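Local coordinates for putative transcriptional regulator protein (Vibrio parahaemolyticus, PDB 3ER6), which is of unknown function but probably binds specific DNA sequences as an AraC-type transcriptional regulator, this chain being its DJ-1/PfpI-like domain, at residues 10-24 with 72-84. The protein carries 1 engineered substitution. Numbering follows the deposited sequence.
Sequences RVVALAPTGRYFASI and FDFTNILIIGSIG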
ATOM      1  N   ARG A  10      19.596   5.571  -4.986  1.00 33.63           N
ATOM      2  CA  ARG A  10      19.215   4.198  -4.728  1.00 32.04           C
ATOM      3  C   ARG A  10      18.321   4.089  -3.505  1.00 30.75           C
ATOM      4  O   ARG A  10      18.652   4.633  -2.446  1.00 28.66           O
ATOM      5  CB  ARG A  10      20.457   3.352  -4.470  1.00 31.02           C
ATOM      6  CG  ARG A  10      20.086   1.907  -4.097  1.00 31.36           C
ATOM      7  CD  ARG A  10      21.380   1.087  -3.855  1.00 34.57           C
ATOM      8  NE  ARG A  10      22.063   0.835  -5.137  1.00 32.93           N
ATOM      9  CZ  ARG A  10      23.379   0.595  -5.269  1.00 37.55           C
ATOM     10  NH1 ARG A  10      24.162   0.570  -4.187  1.00 34.89           N
ATOM     11  NH2 ARG A  10      23.913   0.365  -6.490  1.00 37.50           N
ATOM     12  N   VAL A  11      17.205   3.374  -3.654  1.00 28.73           N
ATOM     13  CA  VAL A  11      16.388   3.034  -2.489  1.00 27.99           C
ATOM     14  C   VAL A  11      16.411   1.523  -2.315  1.00 27.01           C
ATOM     15  O   VAL A  11      16.186   0.792  -3.294  1.00 28.19           O
ATOM     16  CB  VAL A  11      14.911   3.492  -2.665  1.00 28.23           C
ATOM     17  CG1 VAL A  11      14.078   3.097  -1.390  1.00 24.29           C
ATOM     18  CG2 VAL A  11      14.848   5.055  -2.952  1.00 28.66           C
ATOM     19  N   VAL A  12      16.760   1.054  -1.126  1.00 26.06           N
ATOM     20  CA  VAL A  12      16.607  -0.391  -0.830  1.00 26.89           C
ATOM     21  C   VAL A  12      15.439  -0.492   0.183  1.00 27.12           C
ATOM     22  O   VAL A  12      15.367   0.289   1.170  1.00 27.00           O
ATOM     23  CB  VAL A  12      17.922  -1.014  -0.262  1.00 27.54           C
ATOM     24  CG1 VAL A  12      17.699  -2.498   0.098  1.00 25.09           C
ATOM     25  CG2 VAL A  12      19.101  -0.845  -1.313  1.00 25.96           C
ATOM     26  N   ALA A  13      14.483  -1.366  -0.106  1.00 26.81           N
ATOM     27  CA  ALA A  13      13.315  -1.524   0.767  1.00 26.70           C
ATOM     28  C   ALA A  13      13.271  -2.947   1.315  1.00 27.93           C
ATOM     29  O   ALA A  13      12.999  -3.913   0.593  1.00 28.50           O
ATOM     30  CB  ALA A  13      12.019  -1.219  -0.039  1.00 28.03           C
ATOM     31  N   LEU A  14      13.565  -3.088   2.599  1.00 26.11           N
ATOM     32  CA  LEU A  14      13.497  -4.354   3.271  1.00 27.49           C
ATOM     33  C   LEU A  14      12.067  -4.626   3.732  1.00 26.85           C
ATOM     34  O   LEU A  14      11.501  -3.847   4.534  1.00 26.50           O
ATOM     35  CB  LEU A  14      14.416  -4.316   4.494  1.00 27.23           C
ATOM     36  CG  LEU A  14      14.384  -5.531   5.412  1.00 27.35           C
ATOM     37  CD1 LEU A  14      14.994  -6.795   4.671  1.00 28.45           C
ATOM     38  CD2 LEU A  14      15.136  -5.167   6.666  1.00 28.91           C
ATOM     39  N   ALA A  15      11.507  -5.746   3.242  1.00 27.82           N
ATOM     40  CA  ALA A  15      10.129  -6.173   3.572  1.00 26.80           C
ATOM     41  C   ALA A  15      10.252  -7.409   4.432  1.00 26.79           C
ATOM     42  O   ALA A  15      10.528  -8.509   3.943  1.00 26.80           O
ATOM     43  CB  ALA A  15       9.322  -6.461   2.228  1.00 28.12           C
ATOM     44  N   PRO A  16      10.160  -7.236   5.751  1.00 25.92           N
ATOM     45  CA  PRO A  16      10.381  -8.370   6.606  1.00 27.79           C
ATOM     46  C   PRO A  16       9.333  -9.505   6.563  1.00 29.75           C
ATOM     47  O   PRO A  16       9.669 -10.616   6.901  1.00 30.44           O
ATOM     48  CB  PRO A  16      10.429  -7.750   8.000  1.00 28.87           C
ATOM     49  CG  PRO A  16      11.071  -6.357   7.742  1.00 26.85           C
ATOM     50  CD  PRO A  16      10.278  -5.937   6.450  1.00 24.86           C
ATOM     51  N   THR A  17       8.093  -9.230   6.172  1.00 29.37           N
ATOM     52  CA  THR A  17       7.043 -10.262   6.189  1.00 28.63           C
ATOM     53  C   THR A  17       5.978 -10.050   5.124  1.00 27.78           C
ATOM     54  O   THR A  17       5.490  -8.919   4.937  1.00 26.84           O
ATOM     55  CB  THR A  17       6.357 -10.380   7.608  1.00 28.46           C
ATOM     56  OG1 THR A  17       5.254 -11.312   7.541  1.00 29.34           O
ATOM     57  CG2 THR A  17       5.819  -9.096   8.068  1.00 29.74           C
ATOM     58  N   GLY A  18       5.553 -11.138   4.463  1.00 28.52           N
ATOM     59  CA  GLY A  18       4.478 -11.042   3.499  1.00 28.01           C
ATOM     60  C   GLY A  18       3.110 -10.832   4.154  1.00 27.81           C
ATOM     61  O   GLY A  18       2.142 -10.537   3.489  1.00 29.64           O
ATOM     62  N   ARG A  19       3.025 -10.933   5.461  1.00 28.06           N
ATOM     63  CA  ARG A  19       1.780 -10.598   6.146  1.00 27.23           C
ATOM     64  C   ARG A  19       1.447  -9.106   6.048  1.00 26.76           C
ATOM     65  O   ARG A  19       0.258  -8.726   6.029  1.00 26.98           O
ATOM     66  CB  ARG A  19       1.864 -11.024   7.623  1.00 26.21           C
ATOM     67  CG  ARG A  19       2.110 -12.566   7.881  1.00 31.09           C
ATOM     68  CD  ARG A  19       0.933 -13.470   7.391  1.00 35.21           C
ATOM     69  NE  ARG A  19       1.056 -13.738   5.952  1.00 37.44           N
ATOM     70  CZ  ARG A  19       0.074 -14.238   5.198  1.00 38.29           C
ATOM     71  NH1 ARG A  19       0.254 -14.417   3.914  1.00 34.70           N
ATOM     72  NH2 ARG A  19      -1.105 -14.535   5.734  1.00 34.38           N
ATOM     73  N   TYR A  20       2.488  -8.266   5.930  1.00 25.02           N
ATOM     74  CA  TYR A  20       2.318  -6.830   5.954  1.00 26.71           C
ATOM     75  C   TYR A  20       3.406  -6.222   5.110  1.00 26.51           C
ATOM     76  O   TYR A  20       4.408  -5.721   5.638  1.00 26.88           O
ATOM     77  CB  TYR A  20       2.430  -6.310   7.420  1.00 25.44           C
ATOM     78  CG  TYR A  20       1.251  -6.800   8.242  1.00 27.16           C
ATOM     79  CD1 TYR A  20      -0.031  -6.277   8.027  1.00 27.55           C
ATOM     80  CD2 TYR A  20       1.405  -7.816   9.203  1.00 28.28           C
ATOM     81  CE1 TYR A  20      -1.146  -6.745   8.803  1.00 28.45           C
ATOM     82  CE2 TYR A  20       0.324  -8.317   9.926  1.00 28.54           C
ATOM     83  CZ  TYR A  20      -0.926  -7.786   9.752  1.00 28.18           C
ATOM     84  OH  TYR A  20      -1.978  -8.279  10.511  1.00 30.75           O
ATOM     85  N   PHE A  21       3.289  -6.365   3.799  1.00 25.15           N
ATOM     86  CA  PHE A  21       4.294  -5.744   2.911  1.00 26.42           C
ATOM     87  C   PHE A  21       3.714  -4.645   2.029  1.00 26.77           C
ATOM     88  O   PHE A  21       4.489  -3.926   1.354  1.00 24.92           O
ATOM     89  CB  PHE A  21       5.049  -6.783   2.061  1.00 26.90           C
ATOM     90  CG  PHE A  21       4.264  -7.287   0.860  1.00 29.24           C
ATOM     91  CD1 PHE A  21       4.555  -6.853  -0.421  1.00 25.37           C
ATOM     92  CD2 PHE A  21       3.231  -8.231   1.031  1.00 29.42           C
ATOM     93  CE1 PHE A  21       3.819  -7.326  -1.539  1.00 28.70           C
ATOM     94  CE2 PHE A  21       2.523  -8.718  -0.076  1.00 31.94           C
ATOM     95  CZ  PHE A  21       2.807  -8.249  -1.363  1.00 27.98           C
ATOM     96  N   ALA A  22       2.381  -4.474   2.034  1.00 25.65           N
ATOM     97  CA  ALA A  22       1.764  -3.437   1.148  1.00 26.02           C
ATOM     98  C   ALA A  22       2.362  -2.076   1.344  1.00 25.87           C
ATOM     99  O   ALA A  22       2.585  -1.361   0.374  1.00 25.93           O
ATOM    100  CB  ALA A  22       0.277  -3.325   1.363  1.00 27.69           C
ATOM    101  N   SER A  23       2.626  -1.672   2.592  1.00 24.86           N
ATOM    102  CA  SER A  23       3.180  -0.305   2.774  1.00 25.25           C
ATOM    103  C   SER A  23       4.598  -0.104   2.193  1.00 25.16           C
ATOM    104  O   SER A  23       4.998   1.051   1.853  1.00 25.30           O
ATOM    105  CB  SER A  23       3.122   0.135   4.263  1.00 25.86           C
ATOM    106  OG  SER A  23       3.874  -0.769   5.110  1.00 24.62           O
ATOM    107  N   ILE A  24       5.374  -1.176   2.106  1.00 25.00           N
ATOM    108  CA  ILE A  24       6.658  -1.093   1.396  1.00 25.60           C
ATOM    109  C   ILE A  24       6.380  -0.784  -0.075  1.00 25.26           C
ATOM    110  O   ILE A  24       7.002   0.088  -0.672  1.00 26.35           O
ATOM    111  CB  ILE A  24       7.423  -2.437   1.519  1.00 25.22           C
ATOM    112  CG1 ILE A  24       8.123  -2.484   2.879  1.00 28.09           C
ATOM    113  CG2 ILE A  24       8.474  -2.624   0.407  1.00 26.10           C
ATOM    114  CD1 ILE A  24       9.311  -1.380   2.988  1.00 27.62           C
ATOM    115  N   PHE A  72      24.155  -4.896  -1.224  1.00 33.72           N
ATOM    116  CA  PHE A  72      24.120  -3.451  -1.074  1.00 35.60           C
ATOM    117  C   PHE A  72      25.051  -2.992   0.041  1.00 36.80           C
ATOM    118  O   PHE A  72      24.778  -3.214   1.196  1.00 39.16           O
ATOM    119  CB  PHE A  72      22.660  -2.950  -0.872  1.00 34.42           C
ATOM    120  CG  PHE A  72      21.754  -3.304  -2.032  1.00 32.05           C
ATOM    121  CD1 PHE A  72      21.829  -2.612  -3.222  1.00 29.31           C
ATOM    122  CD2 PHE A  72      20.855  -4.352  -1.942  1.00 30.93           C
ATOM    123  CE1 PHE A  72      21.057  -2.963  -4.325  1.00 35.79           C
ATOM    124  CE2 PHE A  72      20.052  -4.697  -3.009  1.00 31.16           C
ATOM    125  CZ  PHE A  72      20.137  -4.030  -4.216  1.00 30.94           C
ATOM    126  N   ASP A  73      26.201  -2.428  -0.312  1.00 39.28           N
ATOM    127  CA  ASP A  73      27.093  -1.820   0.691  1.00 40.07           C
ATOM    128  C   ASP A  73      26.738  -0.401   0.966  1.00 39.25           C
ATOM    129  O   ASP A  73      27.087   0.122   2.026  1.00 39.01           O
ATOM    130  CB  ASP A  73      28.537  -1.781   0.189  1.00 41.83           C
ATOM    131  CG  ASP A  73      29.203  -3.101   0.276  1.00 46.10           C
ATOM    132  OD1 ASP A  73      28.740  -3.957   1.101  1.00 49.48           O
ATOM    133  OD2 ASP A  73      30.199  -3.272  -0.487  1.00 53.71           O
ATOM    134  N   PHE A  74      26.071   0.226  -0.006  1.00 38.56           N
ATOM    135  CA  PHE A  74      25.682   1.650   0.043  1.00 39.39           C
ATOM    136  C   PHE A  74      24.226   1.798  -0.401  1.00 37.55           C
ATOM    137  O   PHE A  74      23.771   1.042  -1.236  1.00 37.71           O
ATOM    138  CB  PHE A  74      26.597   2.481  -0.905  1.00 40.67           C
ATOM    139  CG  PHE A  74      25.978   3.790  -1.396  1.00 44.34           C
ATOM    140  CD1 PHE A  74      26.245   4.999  -0.747  1.00 46.17           C
ATOM    141  CD2 PHE A  74      25.118   3.801  -2.498  1.00 46.86           C
ATOM    142  CE1 PHE A  74      25.658   6.196  -1.169  1.00 46.71           C
ATOM    143  CE2 PHE A  74      24.549   4.976  -2.943  1.00 49.28           C
ATOM    144  CZ  PHE A  74      24.823   6.191  -2.280  1.00 47.33           C
ATOM    145  N   THR A  75      23.509   2.767   0.149  1.00 35.36           N
ATOM    146  CA  THR A  75      22.215   3.201  -0.434  1.00 33.33           C
ATOM    147  C   THR A  75      21.921   4.605   0.105  1.00 32.35           C
ATOM    148  O   THR A  75      22.352   4.946   1.195  1.00 32.58           O
ATOM    149  CB  THR A  75      21.029   2.227  -0.045  1.00 32.90           C
ATOM    150  OG1 THR A  75      19.827   2.579  -0.762  1.00 29.89           O
ATOM    151  CG2 THR A  75      20.737   2.232   1.516  1.00 32.42           C
ATOM    152  N   ASN A  76      21.173   5.405  -0.645  1.00 31.40           N
ATOM    153  CA  ASN A  76      20.809   6.740  -0.205  1.00 30.67           C
ATOM    154  C   ASN A  76      19.727   6.610   0.848  1.00 30.61           C
ATOM    155  O   ASN A  76      19.761   7.308   1.871  1.00 30.14           O
ATOM    156  CB  ASN A  76      20.309   7.579  -1.383  1.00 28.59           C
ATOM    157  CG  ASN A  76      21.369   7.748  -2.463  1.00 32.45           C
ATOM    158  OD1 ASN A  76      21.390   7.026  -3.466  1.00 33.44           O
ATOM    159  ND2 ASN A  76      22.260   8.714  -2.254  1.00 33.56           N
ATOM    160  N   ILE A  77      18.732   5.754   0.539  1.00 30.55           N
ATOM    161  CA  ILE A  77      17.595   5.514   1.460  1.00 29.00           C
ATOM    162  C   ILE A  77      17.444   4.009   1.717  1.00 29.09           C
ATOM    163  O   ILE A  77      17.568   3.205   0.783  1.00 28.36           O
ATOM    164  CB  ILE A  77      16.275   6.011   0.872  1.00 28.63           C
ATOM    165  CG1 ILE A  77      16.350   7.528   0.563  1.00 29.15           C
ATOM    166  CG2 ILE A  77      15.127   5.713   1.826  1.00 28.74           C
ATOM    167  CD1 ILE A  77      15.263   7.940  -0.538  1.00 32.33           C
ATOM    168  N   LEU A  78      17.206   3.648   2.990  1.00 29.29           N
ATOM    169  CA  LEU A  78      16.790   2.290   3.339  1.00 29.43           C
ATOM    170  C   LEU A  78      15.397   2.393   3.940  1.00 29.11           C
ATOM    171  O   LEU A  78      15.214   3.146   4.893  1.00 30.32           O
ATOM    172  CB  LEU A  78      17.775   1.605   4.317  1.00 28.54           C
ATOM    173  CG  LEU A  78      17.305   0.261   4.944  1.00 30.57           C
ATOM    174  CD1 LEU A  78      17.300  -0.927   3.938  1.00 25.65           C
ATOM    175  CD2 LEU A  78      18.100  -0.166   6.217  1.00 30.41           C
ATOM    176  N   ILE A  79      14.419   1.646   3.410  1.00 27.38           N
ATOM    177  CA  ILE A  79      13.112   1.551   4.069  1.00 28.06           C
ATOM    178  C   ILE A  79      13.017   0.214   4.802  1.00 27.94           C
ATOM    179  O   ILE A  79      13.333  -0.844   4.250  1.00 28.18           O
ATOM    180  CB  ILE A  79      11.950   1.667   3.049  1.00 27.02           C
ATOM    181  CG1 ILE A  79      12.166   2.912   2.214  1.00 28.94           C
ATOM    182  CG2 ILE A  79      10.542   1.663   3.770  1.00 26.98           C
ATOM    183  CD1 ILE A  79      11.165   3.074   1.128  1.00 29.01           C
ATOM    184  N   ILE A  80      12.622   0.277   6.061  1.00 26.30           N
ATOM    185  CA  ILE A  80      12.402  -0.922   6.812  1.00 26.39           C
ATOM    186  C   ILE A  80      10.913  -1.026   7.007  1.00 26.43           C
ATOM    187  O   ILE A  80      10.277  -0.199   7.721  1.00 25.91           O
ATOM    188  CB  ILE A  80      13.100  -0.866   8.175  1.00 25.78           C
ATOM    189  CG1 ILE A  80      14.632  -0.651   7.995  1.00 28.66           C
ATOM    190  CG2 ILE A  80      12.730  -2.067   9.032  1.00 23.64           C
ATOM    191  CD1 ILE A  80      15.284  -0.305   9.367  1.00 32.94           C
ATOM    192  N   GLY A  81      10.318  -2.023   6.347  1.00 26.69           N
ATOM    193  CA  GLY A  81       8.848  -2.209   6.485  1.00 25.32           C
ATOM    194  C   GLY A  81       8.376  -2.891   7.774  1.00 27.50           C
ATOM    195  O   GLY A  81       9.159  -3.188   8.687  1.00 26.44           O
ATOM    196  N   SER A  82       7.067  -3.190   7.817  1.00 26.25           N
ATOM    197  CA  SER A  82       6.415  -3.892   8.910  1.00 28.45           C
ATOM    198  C   SER A  82       7.057  -5.221   9.273  1.00 29.31           C
ATOM    199  O   SER A  82       7.505  -6.004   8.410  1.00 28.66           O
ATOM    200  CB  SER A  82       4.933  -4.142   8.559  1.00 27.67           C
ATOM    201  OG  SER A  82       4.269  -4.635   9.698  1.00 31.03           O
ATOM    202  N   ILE A  83       7.095  -5.490  10.577  1.00 29.60           N
ATOM    203  CA  ILE A  83       7.493  -6.810  11.022  1.00 29.69           C
ATOM    204  C   ILE A  83       6.310  -7.587  11.548  1.00 30.39           C
ATOM    205  O   ILE A  83       6.480  -8.658  12.141  1.00 32.03           O
ATOM    206  CB  ILE A  83       8.708  -6.777  12.054  1.00 30.69           C
ATOM    207  CG1 ILE A  83       8.374  -5.973  13.343  1.00 29.08           C
ATOM    208  CG2 ILE A  83       9.981  -6.220  11.392  1.00 29.18           C
ATOM    209  CD1 ILE A  83       9.467  -6.211  14.512  1.00 27.61           C
ATOM    210  N   GLY A  84       5.112  -7.048  11.335  1.00 30.54           N
ATOM    211  CA  GLY A  84       3.886  -7.626  11.939  1.00 33.00           C
ATOM    212  C   GLY A  84       3.931  -7.494  13.468  1.00 33.58           C
ATOM    213  O   GLY A  84       4.331  -6.472  13.983  1.00 33.36           O
TER
HETATM  214  O   HOH W   1      26.460  -1.287  -2.942  1.00 47.70           O
HETATM  215  O   HOH W   2       7.194  -6.421   5.738  1.00 27.32           O
HETATM  216  O   HOH W   3       5.468  -2.997   5.233  1.00 29.16           O
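V12 is gripped through both its backbone N and O by strand 77-80, its N donating to I77 O and its O accepting from I79 N (2.8 Å). Two further bonds, L14 N to I79 O and G81 N to L14 O, carry this parallel pairing of 10-14 with 77-80 past the strand end.

At the start of the pairing, side chains add to the backbone bond from I77 N to R10 O: N76 OD1 accepts from R10 N (2.8 Å), while R10 NH1 reaches F74 O at 3.0 Å, the acceptor lying in the guanidinium plane although the donor stands above the carbonyl plane. F72 CE1 sits over one guanidinium face, with the phenyl and guanidinium planes 62° apart.

V12 CG2, beside its own backbone N (V12 CG1 anti, chi1 177°), makes a CH-pi contact over the F72 ring; on the other sheet face I24 CD1 presses tightly on I79 CG2 (3.4 Å).

Beyond the strands, a water accepts from T17 N and lies 2.7 Å from S82 O; another joins Y20 O and S23 OG to S82 N. S82 OG, also hydrogen-bonded to D115 OD2, accepts from G84 N in an ST turn. These are two adjacent inner strands of the mostly parallel, Rossmann-like DJ-1/PfpI sheet, with loops converging at their C-terminal ends.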